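Low molecular weight heat shock protein (Xanthomonas axonopodis pv. citri, PDB 3GT6) probably acts, as an oligomer of small heat shock protein subunits, as a molecular chaperone that prevents partly unfolded proteins from aggregating under stress. Local coordinates at residues G40-R45 / R71-P76; F19-D24 / I95-R100; W6-D11 / A23-I28. All coordinates share one frame; numbering follows the deposited sequence. Where two conformers were deposited one is given.

Contact 1: G40-R45 / R71-P76; sequences GILSIR and RRFALP
Antiparallel beta pairing joins Leu42 to Phe73 and Ile44 to Arg71 in the three-stranded sheet of an alpha-crystallin domain. Both are hydrogen-bonded pairs, each closed by two bonds, among them Leu42 N to Phe73 O at 2.7 Å. Beyond the strand ends Leu75 N still reaches Gly40 O at 3.1 Å, through a more bent bond. Gly40 has a positive phi (89°), where any CB would press on the preceding carbonyl oxygen.

Leucine, isoleucine and phenylalanine suit the face that carries Leu42, Ile44 and Phe73, because it packs on Leu21 and Ala23 of strand 18-24. Leu42 and Leu75 lie alongside each other and point the same way, Leu42 CB resting 3.8 Å from Leu75 CD1. Ile44 CD1 comes to the edge of the Phe73 ring, 4.1 Å from CE2. Bends at chi2 and chi3 fold Arg71 back, so that Phe73 CZ lies beneath the rim of its guanidinium. There NE bonds Pro8 O, and NH1 forms a salt bridge with Glu63 of the second subunit.

The other face is more polar and accepts a long, charged side chain. Ile41 CG2 lies over the centre of the Arg72 guanidinium, 3.8 Å above its plane, while Ile41 CD1 touches Ala74 CB at 3.7 Å. A largely apolar inner face, with Arg71 at its margin, backed by a more polar one, fits the beta sandwich of the Hsp20/alpha-crystallin family.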
loop_
_atom_site.group_PDB
_atom_site.type_symbol
_atom_site.label_atom_id
_atom_site.label_comp_id
_atom_site.label_asym_id
_atom_site.label_seq_id
_atom_site.Cartn_x
_atom_site.Cartn_y
_atom_site.Cartn_z
ATOM N N GLY A 40 -2.441 -2.197 -26.534
ATOM C CA GLY A 40 -1.888 -3.308 -25.846
ATOM C C GLY A 40 -1.274 -2.928 -24.548
ATOM O O GLY A 40 -0.955 -3.803 -23.788
ATOM N N ILE A 41 -1.044 -1.644 -24.259
ATOM C CA ILE A 41 -0.281 -1.313 -23.101
ATOM C C ILE A 41 -1.245 -0.978 -21.999
ATOM O O ILE A 41 -2.027 -0.017 -22.090
ATOM C CB ILE A 41 0.603 -0.123 -23.289
ATOM C CG1 ILE A 41 1.621 -0.370 -24.379
ATOM C CG2 ILE A 41 1.373 0.216 -22.013
ATOM C CD1 ILE A 41 2.587 -1.523 -24.109
ATOM N N LEU A 42 -1.166 -1.732 -20.911
ATOM C CA LEU A 42 -2.003 -1.400 -19.755
ATOM C C LEU A 42 -1.271 -0.353 -18.940
ATOM O O LEU A 42 -0.124 -0.595 -18.517
ATOM C CB LEU A 42 -2.208 -2.674 -18.928
ATOM C CG LEU A 42 -3.250 -2.679 -17.799
ATOM C CD1 LEU A 42 -2.758 -1.925 -16.607
ATOM C CD2 LEU A 42 -4.565 -2.099 -18.261
ATOM N N SER A 43 -1.870 0.797 -18.692
ATOM C CA SER A 43 -1.230 1.714 -17.778
ATOM C C SER A 43 -2.033 1.913 -16.538
ATOM O O SER A 43 -3.299 1.877 -16.509
ATOM C CB SER A 43 -1.005 3.141 -18.385
ATOM O OG SER A 43 -0.479 2.986 -19.654
ATOM N N ILE A 44 -1.296 2.202 -15.496
ATOM C CA ILE A 44 -1.914 2.479 -14.219
ATOM C C ILE A 44 -1.232 3.742 -13.749
ATOM O O ILE A 44 -0.025 3.774 -13.569
ATOM C CB ILE A 44 -1.581 1.436 -13.178
ATOM C CG1 ILE A 44 -1.841 0.044 -13.742
ATOM C CG2 ILE A 44 -2.304 1.811 -11.798
ATOM C CD1 ILE A 44 -1.509 -1.152 -12.724
ATOM N N ARG A 45 -1.969 4.819 -13.654
ATOM C CA ARG A 45 -1.229 6.024 -13.303
ATOM C C ARG A 45 -2.027 6.869 -12.387
ATOM O O ARG A 45 -3.272 6.743 -12.309
ATOM C CB ARG A 45 -0.774 6.808 -14.545
ATOM C CG ARG A 45 -1.844 7.272 -15.387
ATOM C CD ARG A 45 -1.298 7.823 -16.795
ATOM N NE ARG A 45 -0.294 8.871 -16.578
ATOM C CZ ARG A 45 0.179 9.683 -17.541
ATOM N NH1 ARG A 45 -0.273 9.583 -18.794
ATOM N NH2 ARG A 45 1.095 10.602 -17.255
ATOM N N ARG A 71 2.630 2.989 -14.177
ATOM C CA ARG A 71 3.067 1.640 -14.391
ATOM C C ARG A 71 2.527 1.263 -15.736
ATOM O O ARG A 71 1.380 1.569 -16.053
ATOM C CB ARG A 71 2.411 0.760 -13.307
ATOM C CG ARG A 71 2.817 1.153 -11.954
ATOM C CD ARG A 71 4.354 1.217 -11.787
ATOM N NE ARG A 71 4.808 -0.096 -11.431
ATOM C CZ ARG A 71 5.474 -0.935 -12.223
ATOM N NH1 ARG A 71 5.795 -2.138 -11.758
ATOM N NH2 ARG A 71 5.814 -0.572 -13.436
ATOM N N ARG A 72 3.331 0.615 -16.552
ATOM C CA ARG A 72 2.866 0.152 -17.833
ATOM C C ARG A 72 3.221 -1.332 -18.026
ATOM O O ARG A 72 4.322 -1.768 -17.686
ATOM C CB ARG A 72 3.604 0.931 -18.944
ATOM C CG ARG A 72 3.232 2.436 -19.028
ATOM C CD ARG A 72 4.284 3.266 -19.845
ATOM N NE ARG A 72 4.036 3.195 -21.252
ATOM C CZ ARG A 72 2.954 3.716 -21.849
ATOM N NH1 ARG A 72 2.007 4.362 -21.139
ATOM N NH2 ARG A 72 2.796 3.567 -23.164
ATOM N N PHE A 73 2.330 -2.097 -18.636
ATOM C CA PHE A 73 2.640 -3.476 -18.885
ATOM C C PHE A 73 2.151 -3.748 -20.297
ATOM O O PHE A 73 1.107 -3.245 -20.680
ATOM C CB PHE A 73 1.899 -4.313 -17.872
ATOM C CG PHE A 73 2.262 -3.941 -16.468
ATOM C CD1 PHE A 73 3.504 -4.286 -15.955
ATOM C CD2 PHE A 73 1.422 -3.134 -15.705
ATOM C CE1 PHE A 73 3.903 -3.889 -14.668
ATOM C CE2 PHE A 73 1.831 -2.719 -14.432
ATOM C CZ PHE A 73 3.079 -3.135 -13.920
ATOM N N ALA A 74 2.925 -4.525 -21.056
ATOM C CA ALA A 74 2.605 -4.756 -22.416
ATOM C C ALA A 74 1.854 -6.067 -22.334
ATOM O O ALA A 74 2.448 -7.149 -22.305
ATOM C CB ALA A 74 3.915 -4.872 -23.231
ATOM N N LEU A 75 0.540 -5.997 -22.223
ATOM C CA LEU A 75 -0.225 -7.186 -22.016
ATOM C C LEU A 75 -0.388 -7.916 -23.372
ATOM O O LEU A 75 -0.280 -7.296 -24.419
ATOM C CB LEU A 75 -1.604 -6.858 -21.479
ATOM C CG LEU A 75 -1.569 -6.357 -20.018
ATOM C CD1 LEU A 75 -2.999 -6.314 -19.551
ATOM C CD2 LEU A 75 -0.799 -7.383 -19.263
ATOM N N PRO A 76 -0.650 -9.214 -23.344
ATOM C CA PRO A 76 -0.854 -9.931 -24.637
ATOM C C PRO A 76 -2.081 -9.404 -25.371
ATOM O O PRO A 76 -2.962 -8.786 -24.735
ATOM C CB PRO A 76 -1.093 -11.398 -24.211
ATOM C CG PRO A 76 -0.456 -11.491 -22.817
ATOM C CD PRO A 76 -0.758 -10.105 -22.177
#

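Contact 2: F19-D24 / I95-R100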
loop_
_atom_site.group_PDB
_atom_site.type_symbol
_atom_site.label_atom_id
_atom_site.label_comp_id
_atom_site.label_asym_id
_atom_site.label_seq_id
_atom_site.Cartn_x
_atom_site.Cartn_y
_atom_site.Cartn_z
ATOM N N PHE A 19 -7.238 -11.547 -17.324
ATOM C CA PHE A 19 -6.056 -11.157 -16.633
ATOM C C PHE A 19 -6.485 -10.462 -15.384
ATOM O O PHE A 19 -7.549 -9.860 -15.330
ATOM C CB PHE A 19 -5.225 -10.179 -17.462
ATOM C CG PHE A 19 -4.671 -10.769 -18.702
ATOM C CD1 PHE A 19 -3.340 -11.219 -18.726
ATOM C CD2 PHE A 19 -5.467 -10.886 -19.864
ATOM C CE1 PHE A 19 -2.790 -11.760 -19.921
ATOM C CE2 PHE A 19 -4.945 -11.415 -21.023
ATOM C CZ PHE A 19 -3.582 -11.869 -21.068
ATOM N N VAL A 20 -5.612 -10.493 -14.388
ATOM C CA VAL A 20 -5.787 -9.675 -13.207
ATOM C C VAL A 20 -4.444 -9.037 -12.919
ATOM O O VAL A 20 -3.415 -9.731 -12.929
ATOM C CB VAL A 20 -6.119 -10.498 -11.989
ATOM C CG1 VAL A 20 -6.613 -9.535 -10.915
ATOM C CG2 VAL A 20 -7.270 -11.422 -12.264
ATOM N N LEU A 21 -4.473 -7.740 -12.673
ATOM C CA LEU A 21 -3.320 -7.020 -12.142
ATOM C C LEU A 21 -3.715 -6.584 -10.781
ATOM O O LEU A 21 -4.821 -6.136 -10.538
ATOM C CB LEU A 21 -2.916 -5.795 -12.981
ATOM C CG LEU A 21 -2.571 -6.005 -14.438
ATOM C CD1 LEU A 21 -3.866 -6.142 -15.245
ATOM C CD2 LEU A 21 -1.749 -4.837 -14.958
ATOM N N TYR A 22 -2.814 -6.778 -9.852
ATOM C CA TYR A 22 -3.024 -6.285 -8.489
ATOM C C TYR A 22 -1.931 -5.266 -8.228
ATOM O O TYR A 22 -0.762 -5.632 -8.321
ATOM C CB TYR A 22 -2.744 -7.437 -7.520
ATOM C CG TYR A 22 -3.561 -8.673 -7.839
ATOM C CD1 TYR A 22 -4.821 -8.847 -7.286
ATOM C CD2 TYR A 22 -3.047 -9.687 -8.667
ATOM C CE1 TYR A 22 -5.590 -9.969 -7.554
ATOM C CE2 TYR A 22 -3.800 -10.830 -8.939
ATOM C CZ TYR A 22 -5.079 -10.947 -8.384
ATOM O OH TYR A 22 -5.844 -12.045 -8.626
ATOM N N ALA A 23 -2.289 -4.035 -7.890
ATOM C CA ALA A 23 -1.323 -2.968 -7.770
ATOM C C ALA A 23 -1.412 -2.472 -6.339
ATOM O O ALA A 23 -2.510 -2.150 -5.840
ATOM C CB ALA A 23 -1.680 -1.854 -8.724
ATOM N N ASP A 24 -0.281 -2.419 -5.651
ATOM C CA ASP A 24 -0.253 -1.888 -4.289
ATOM C C ASP A 24 -0.124 -0.410 -4.467
ATOM O O ASP A 24 0.965 0.119 -4.804
ATOM C CB ASP A 24 0.998 -2.393 -3.553
ATOM C CG ASP A 24 0.824 -3.816 -3.017
ATOM O OD1 ASP A 24 -0.266 -4.371 -3.072
ATOM O OD2 ASP A 24 1.760 -4.366 -2.475
ATOM N N ILE A 95 -7.249 -4.945 -11.100
ATOM C CA ILE A 95 -7.708 -4.634 -12.419
ATOM C C ILE A 95 -7.944 -5.960 -13.131
ATOM O O ILE A 95 -7.050 -6.771 -13.219
ATOM C CB ILE A 95 -6.615 -3.920 -13.173
ATOM C CG1 ILE A 95 -6.261 -2.650 -12.413
ATOM C CG2 ILE A 95 -7.032 -3.717 -14.626
ATOM C CD1 ILE A 95 -4.965 -2.009 -12.882
ATOM N N ARG A 96 -9.143 -6.155 -13.647
ATOM C CA ARG A 96 -9.531 -7.398 -14.236
ATOM C C ARG A 96 -9.827 -7.138 -15.672
ATOM O O ARG A 96 -10.479 -6.156 -16.001
ATOM C CB ARG A 96 -10.756 -7.922 -13.501
ATOM C CG ARG A 96 -10.493 -8.178 -12.011
ATOM C CD ARG A 96 -11.790 -8.648 -11.309
ATOM N NE ARG A 96 -12.082 -10.050 -11.691
ATOM C CZ ARG A 96 -11.455 -11.151 -11.229
ATOM N NH1 ARG A 96 -10.534 -11.071 -10.297
ATOM N NH2 ARG A 96 -11.816 -12.367 -11.670
ATOM N N ILE A 97 -9.270 -7.961 -16.545
ATOM C CA ILE A 97 -9.409 -7.749 -17.966
ATOM C C ILE A 97 -9.726 -9.114 -18.579
ATOM O O ILE A 97 -8.913 -10.011 -18.556
ATOM C CB ILE A 97 -8.161 -7.264 -18.552
ATOM C CG1 ILE A 97 -7.592 -6.133 -17.675
ATOM C CG2 ILE A 97 -8.466 -6.828 -19.918
ATOM C CD1 ILE A 97 -6.311 -5.532 -18.196
ATOM N N PRO A 98 -10.929 -9.290 -19.101
ATOM C CA PRO A 98 -11.211 -10.555 -19.781
ATOM C C PRO A 98 -10.365 -10.683 -21.014
ATOM O O PRO A 98 -9.877 -9.706 -21.576
ATOM C CB PRO A 98 -12.649 -10.421 -20.223
ATOM C CG PRO A 98 -13.022 -8.995 -20.100
ATOM C CD PRO A 98 -11.932 -8.253 -19.375
ATOM N N LYS A 99 -10.144 -11.921 -21.402
ATOM C CA LYS A 99 -9.539 -12.162 -22.710
ATOM C C LYS A 99 -10.593 -12.149 -23.796
ATOM O O LYS A 99 -11.736 -12.571 -23.567
ATOM C CB LYS A 99 -8.866 -13.490 -22.707
ATOM C CG LYS A 99 -7.774 -13.607 -21.759
ATOM C CD LYS A 99 -7.203 -15.005 -21.956
ATOM C CE LYS A 99 -6.024 -15.136 -21.120
ATOM N NZ LYS A 99 -5.462 -16.439 -21.377
ATOM N N ARG A 100 -10.200 -11.614 -24.949
ATOM C CA ARG A 100 -10.936 -11.652 -26.204
ATOM C C ARG A 100 -11.439 -13.083 -26.483
ATOM O O ARG A 100 -10.782 -14.082 -26.112
ATOM C CB ARG A 100 -10.038 -11.156 -27.358
ATOM C CG ARG A 100 -9.758 -9.626 -27.290
ATOM C CD ARG A 100 -8.785 -9.006 -28.326
ATOM N NE ARG A 100 -8.291 -7.714 -27.802
ATOM C CZ ARG A 100 -9.018 -6.569 -27.670
ATOM N NH1 ARG A 100 -8.463 -5.460 -27.133
ATOM N NH2 ARG A 100 -10.319 -6.510 -28.033
#
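The Phe19 ring takes the carbonyl oxygen of Ile97 at its edge, in the ring plane, with CD2 3.8 Å from that O. Lys99 crosses the same side chain at about a right angle, its CG meeting Phe19 CE2 obliquely at 3.7 Å. The Tyr22 ring, farther along the strand, has Val20 CG1 over one face, displaced toward the rim. Elsewhere Phe19 packs on Pro76 and Ser78.

Four backbone bonds tie the antiparallel strands. Phe19 N reaches Ile97 O at 2.6 Å in a nearly straight bond (168°), and Ile97 N returns a bond to Phe19 O; Leu21 and Ile95 exchange bonds likewise.

Leu21, Ile95 and Ile97 share the face turned to strand 41-48. Leu21 CD1 touches both isoleucines, 4.0 Å from Ile95 CG2 and 3.9 Å from Ile97 CD1; branched aliphatic chains suit this buried layer. On the reverse face Val20 and Arg96 run side by side, Val20 CG2 lying 3.8 Å from Arg96 NH1, a nitrogen that is salt-bridged to Glu94. Extended at chi2, the Arg96 chain bends at chi3 (74°), which turns its guanidinium aside.

Lys99 instead stays extended beyond CG, carrying NZ to Glu14 and to Val16 O. Its methylenes can serve the phenyl ring while its ammonium is answered by a carboxylate and a carbonyl, and the slightly positive C-H rim of Phe19 is consistent with a weakly favourable electrostatic approach to Ile97 O.

Contact 3: W6-D11 / A23-I28; sequences WVPRVD and ADLPGI
Pro8 and Leu25 meet tightly, Leu25 CD2 lying 3.4 Å from Pro8 CB and 3.5 Å from Pro8 CG. In Leu25, chi2 of 175° sends CD1 on in the extended direction and turns CD2 aside to the proline ring. Trp6 completes the cluster. Its chi1 of 76° sets CG between the backbone N and the carbonyl carbon, which lays the indole over the residues that follow, with Pro8 CG over the centre of one face. The far corner of the indole, CH2, is 4.2 Å from Pro26 CD, which lies at the ring edge. Proline suits both places: a compact, rigid ring of CH2 groups, Pro8 on the indole face and Pro26 at its edge.

Farther on the backbones pair. Asp24 N donates to Arg9 O at 2.8 Å in an almost straight bond (171°). One water accepts from Arg9 N at 3.0 Å and donates to Asp24 O at 2.7 Å, bridging the two segments where they diverge. Val10 and Ala23 form a close non-hydrogen-bonded pair, for which the small alanine is apt: Val10 CG2 rests 3.9 Å from its CB. In the type II turn from Leu25 to Ile28, Pro26 takes the second position and Gly27 the third, where phi is positive and glycine is favoured.

The carboxylate of Asp24 is salt-bridged to Arg48 and Arg64 of the second subunit, and Arg9 to Glu63 of that subunit. Within the chain this end of the hairpin 10-14/18-24 lies against the other sheet: Trp6 and Pro8 pack on Phe69 of strand 67-74, and Leu25 on Ile44 of strand 41-48.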
loop_
_atom_site.group_PDB
_atom_site.type_symbol
_atom_site.label_atom_id
_atom_site.label_comp_id
_atom_site.label_asym_id
_atom_site.label_seq_id
_atom_site.Cartn_x
_atom_site.Cartn_y
_atom_site.Cartn_z
ATOM N N TRP A 6 7.841 7.146 -8.271
ATOM C CA TRP A 6 7.820 5.857 -7.573
ATOM C C TRP A 6 7.128 4.807 -8.426
ATOM O O TRP A 6 6.386 5.126 -9.334
ATOM C CB TRP A 6 7.188 5.859 -6.190
ATOM C CG TRP A 6 5.715 5.913 -6.072
ATOM C CD1 TRP A 6 4.924 6.940 -6.470
ATOM C CD2 TRP A 6 4.851 5.011 -5.365
ATOM N NE1 TRP A 6 3.605 6.724 -6.098
ATOM C CE2 TRP A 6 3.531 5.556 -5.407
ATOM C CE3 TRP A 6 5.050 3.817 -4.692
ATOM C CZ2 TRP A 6 2.399 4.917 -4.841
ATOM C CZ3 TRP A 6 3.919 3.182 -4.168
ATOM C CH2 TRP A 6 2.619 3.744 -4.224
ATOM N N VAL A 7 7.406 3.551 -8.080
ATOM C CA VAL A 7 7.092 2.452 -8.949
ATOM C C VAL A 7 6.306 1.471 -8.053
ATOM O O VAL A 7 6.899 0.621 -7.380
ATOM C CB VAL A 7 8.413 1.867 -9.596
ATOM C CG1 VAL A 7 8.089 0.747 -10.662
ATOM C CG2 VAL A 7 9.277 3.033 -10.265
ATOM N N PRO A 8 4.979 1.643 -7.990
ATOM C CA PRO A 8 4.124 0.777 -7.207
ATOM C C PRO A 8 4.339 -0.674 -7.661
ATOM O O PRO A 8 4.545 -0.946 -8.876
ATOM C CB PRO A 8 2.719 1.234 -7.613
ATOM C CG PRO A 8 2.901 2.696 -8.045
ATOM C CD PRO A 8 4.275 2.779 -8.598
ATOM N N ARG A 9 4.312 -1.586 -6.711
ATOM C CA ARG A 9 4.377 -3.031 -6.981
ATOM C C ARG A 9 3.079 -3.547 -7.585
ATOM O O ARG A 9 1.966 -3.300 -7.057
ATOM C CB ARG A 9 4.584 -3.809 -5.656
ATOM C CG ARG A 9 5.733 -3.293 -4.832
ATOM C CD ARG A 9 6.948 -3.875 -5.314
ATOM N NE ARG A 9 8.089 -3.683 -4.386
ATOM C CZ ARG A 9 9.334 -3.750 -4.835
ATOM N NH1 ARG A 9 9.543 -4.018 -6.129
ATOM N NH2 ARG A 9 10.350 -3.591 -4.040
ATOM N N VAL A 10 3.219 -4.274 -8.699
ATOM C CA VAL A 10 2.084 -4.857 -9.347
ATOM C C VAL A 10 2.376 -6.340 -9.596
ATOM O O VAL A 10 3.440 -6.640 -10.114
ATOM C CB VAL A 10 1.900 -4.157 -10.701
ATOM C CG1 VAL A 10 0.736 -4.676 -11.403
ATOM C CG2 VAL A 10 1.699 -2.611 -10.416
ATOM N N ASP A 11 1.413 -7.227 -9.304
ATOM C CA ASP A 11 1.490 -8.592 -9.747
ATOM C C ASP A 11 0.553 -8.717 -10.898
ATOM O O ASP A 11 -0.488 -8.027 -10.945
ATOM C CB ASP A 11 0.966 -9.516 -8.662
ATOM C CG ASP A 11 1.818 -9.506 -7.448
ATOM O OD1 ASP A 11 2.974 -9.036 -7.554
ATOM O OD2 ASP A 11 1.298 -9.896 -6.378
ATOM N N ALA A 23 -2.289 -4.035 -7.890
ATOM C CA ALA A 23 -1.323 -2.968 -7.770
ATOM C C ALA A 23 -1.412 -2.472 -6.339
ATOM O O ALA A 23 -2.510 -2.150 -5.840
ATOM C CB ALA A 23 -1.680 -1.854 -8.724
ATOM N N ASP A 24 -0.281 -2.419 -5.651
ATOM C CA ASP A 24 -0.253 -1.888 -4.289
ATOM C C ASP A 24 -0.124 -0.410 -4.467
ATOM O O ASP A 24 0.965 0.119 -4.804
ATOM C CB ASP A 24 0.998 -2.393 -3.553
ATOM C CG ASP A 24 0.824 -3.816 -3.017
ATOM O OD1 ASP A 24 -0.266 -4.371 -3.072
ATOM O OD2 ASP A 24 1.760 -4.366 -2.475
ATOM N N LEU A 25 -1.230 0.252 -4.182
ATOM C CA LEU A 25 -1.348 1.700 -4.365
ATOM C C LEU A 25 -1.898 2.221 -3.048
ATOM O O LEU A 25 -2.970 2.814 -3.016
ATOM C CB LEU A 25 -2.309 2.004 -5.530
ATOM C CG LEU A 25 -1.684 1.583 -6.873
ATOM C CD1 LEU A 25 -2.611 1.741 -8.055
ATOM C CD2 LEU A 25 -0.449 2.409 -7.085
ATOM N N PRO A 26 -1.145 2.016 -1.951
ATOM C CA PRO A 26 -1.714 2.470 -0.700
ATOM C C PRO A 26 -1.874 4.017 -0.667
ATOM O O PRO A 26 -1.067 4.743 -1.223
ATOM C CB PRO A 26 -0.663 2.056 0.337
ATOM C CG PRO A 26 0.677 1.863 -0.476
ATOM C CD PRO A 26 0.165 1.328 -1.790
ATOM N N GLY A 27 -2.888 4.496 0.021
ATOM C CA GLY A 27 -3.024 5.931 0.313
ATOM C C GLY A 27 -3.535 6.742 -0.858
ATOM O O GLY A 27 -3.246 7.921 -0.913
ATOM N N ILE A 28 -4.232 6.121 -1.821
ATOM C CA ILE A 28 -4.833 6.872 -2.954
ATOM C C ILE A 28 -6.206 6.331 -3.091
ATOM O O ILE A 28 -6.374 5.108 -3.019
ATOM C CB ILE A 28 -4.149 6.595 -4.337
ATOM C CG1 ILE A 28 -2.664 6.573 -4.213
ATOM C CG2 ILE A 28 -4.464 7.669 -5.346
ATOM C CD1 ILE A 28 -2.032 5.820 -5.335
HETATM O O HOH W 1 3.562 -0.325 -4.136
#

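Contact 3 opens first, at residues 6-11; strand 18-24 then supplies contact 2 with residues 19-24 and at its end closes contact 3, while the partner 92-98 comes late in the chain. Contact 1 forms from residues between those two strands in sequence. Contacts 2 and 3 share one sheet, with Ala23 and Asp24 in common, and contact 1 belongs to the opposing sheet. Its centre lies about 10 Å from that of contact 2 and about 14 Å from that of contact 3. Leu42 on Leu21, Ile44 on Ile95 and Phe73 on Val10 close the sandwich core. All three contacts reach the second subunit, so the core and the dimer interface are built from the same strands.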